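Local coordinates for relaxosome protein TraM (Escherichia coli, PDB 4QPO), which binds plasmid DNA as a homotetramer and forms part of the relaxosome, which helps TraI nick the origin of transfer during conjugation, at residues L5-S8 against N9-E13. Residues are numbered along the deposited sequence; the frame is centred on the assembly and turned at random.
Sequences LYIS and NDAYE
With chi1 at 62°, Ser8 swings OG between its own N and carbonyl carbon, and from there the hydroxyl oxygen accepts the N-H of Ala11 in the first turn of the helix, Ser8 OG to Ala11 N 3.1 Å. This is the N-cap bond of helix 9-23. The carbonyl of the same serine starts the regular i to i+4 pattern: Tyr12 N donates a hydrogen bond to Ser8 O at 2.9 Å, nearly straight (N-H...O 172°). Ile7 bends CG1 into the equivalent rotamer and extends chi2 to 172°, which carries CD1 alongside the backbone of Tyr12, 3.7 Å from Tyr12 CA, and to the ring's edge, near its plane. Nearer the main chain, Ile7 CB packs on Ala11 CB at 4.2 Å. On the exposed side Asn9 ND2 makes a weak hydrogen bond to Glu13 OE2, one turn on. The turn joins strand 2-6, paired antiparallel with its counterpart from the second subunit, to helix 9-23 in the ribbon-helix-helix fold of this N-terminal DNA-binding domain of TraM. Helix 34-52 of the second subunit flanks it, Glu43 hydrogen-bonded to Ser8 OG and Leu42 packed on Ile7, while Phe34, beginning the same helix of its own chain, meets the Tyr12 ring.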
loop_
_atom_site.group_PDB
_atom_site.type_symbol
_atom_site.label_atom_id
_atom_site.label_comp_id
_atom_site.label_asym_id
_atom_site.label_seq_id
_atom_site.Cartn_x
_atom_site.Cartn_y
_atom_site.Cartn_z
ATOM N N LEU A 5 -4.278 20.117 4.027
ATOM C CA LEU A 5 -4.176 18.840 4.722
ATOM C C LEU A 5 -3.502 19.019 6.064
ATOM O O LEU A 5 -2.587 19.814 6.216
ATOM C CB LEU A 5 -3.390 17.806 3.900
ATOM C CG LEU A 5 -3.957 17.483 2.523
ATOM C CD1 LEU A 5 -3.391 16.161 2.049
ATOM C CD2 LEU A 5 -5.469 17.419 2.629
ATOM N N TYR A 6 -3.972 18.243 7.026
ATOM C CA TYR A 6 -3.270 18.059 8.274
ATOM C C TYR A 6 -2.475 16.760 8.185
ATOM O O TYR A 6 -3.024 15.714 7.829
ATOM C CB TYR A 6 -4.256 18.027 9.438
ATOM C CG TYR A 6 -4.826 19.389 9.726
ATOM C CD1 TYR A 6 -4.123 20.316 10.497
ATOM C CD2 TYR A 6 -6.055 19.765 9.212
ATOM C CE1 TYR A 6 -4.658 21.602 10.757
ATOM C CE2 TYR A 6 -6.588 21.037 9.443
ATOM C CZ TYR A 6 -5.890 21.946 10.222
ATOM O OH TYR A 6 -6.444 23.192 10.447
ATOM N N ILE A 7 -1.181 16.815 8.470
ATOM C CA ILE A 7 -0.431 15.574 8.572
ATOM C C ILE A 7 0.373 15.558 9.865
ATOM O O ILE A 7 0.801 16.599 10.352
ATOM C CB ILE A 7 0.509 15.347 7.368
ATOM C CG1 ILE A 7 1.619 16.397 7.324
ATOM C CG2 ILE A 7 -0.286 15.305 6.063
ATOM C CD1 ILE A 7 2.690 16.110 6.281
ATOM N N SER A 8 0.568 14.370 10.418
ATOM C CA SER A 8 1.288 14.222 11.678
ATOM C C SER A 8 2.732 14.672 11.536
ATOM O O SER A 8 3.265 14.713 10.416
ATOM C CB SER A 8 1.238 12.768 12.151
ATOM O OG SER A 8 1.866 11.921 11.212
ATOM N N ASN A 9 3.357 15.009 12.665
ATOM C CA ASN A 9 4.779 15.351 12.695
ATOM C C ASN A 9 5.616 14.201 12.139
ATOM O O ASN A 9 6.583 14.413 11.403
ATOM C CB ASN A 9 5.217 15.702 14.124
ATOM C CG ASN A 9 6.717 15.994 14.235
ATOM O OD1 ASN A 9 7.189 17.066 13.838
ATOM N ND2 ASN A 9 7.468 15.046 14.805
ATOM N N ASP A 10 5.216 12.984 12.482
ATOM C CA ASP A 10 5.856 11.780 11.983
ATOM C C ASP A 10 5.810 11.682 10.453
ATOM O O ASP A 10 6.820 11.402 9.803
ATOM C CB ASP A 10 5.188 10.558 12.608
ATOM C CG ASP A 10 5.698 9.265 12.028
ATOM O OD1 ASP A 10 6.933 9.067 11.998
ATOM O OD2 ASP A 10 4.862 8.450 11.590
ATOM N N ALA A 11 4.627 11.899 9.887
ATOM C CA ALA A 11 4.455 11.899 8.437
ATOM C C ALA A 11 5.312 12.982 7.798
ATOM O O ALA A 11 6.049 12.721 6.854
ATOM C CB ALA A 11 2.991 12.094 8.068
ATOM N N TYR A 12 5.202 14.196 8.318
ATOM C CA TYR A 12 5.953 15.302 7.771
ATOM C C TYR A 12 7.450 14.965 7.727
ATOM O O TYR A 12 8.102 15.144 6.694
ATOM C CB TYR A 12 5.701 16.573 8.587
ATOM C CG TYR A 12 6.479 17.760 8.073
ATOM C CD1 TYR A 12 5.967 18.575 7.066
ATOM C CD2 TYR A 12 7.740 18.054 8.577
ATOM C CE1 TYR A 12 6.694 19.657 6.592
ATOM C CE2 TYR A 12 8.470 19.126 8.106
ATOM C CZ TYR A 12 7.946 19.925 7.117
ATOM O OH TYR A 12 8.685 20.994 6.660
ATOM N N GLU A 13 7.973 14.448 8.838
ATOM C CA GLU A 13 9.373 14.008 8.920
ATOM C C GLU A 13 9.746 12.981 7.848
ATOM O O GLU A 13 10.813 13.078 7.234
ATOM C CB GLU A 13 9.669 13.421 10.304
ATOM C CG GLU A 13 9.774 14.442 11.421
ATOM C CD GLU A 13 9.971 13.797 12.786
ATOM O OE1 GLU A 13 9.827 12.559 12.895
ATOM O OE2 GLU A 13 10.267 14.533 13.749
#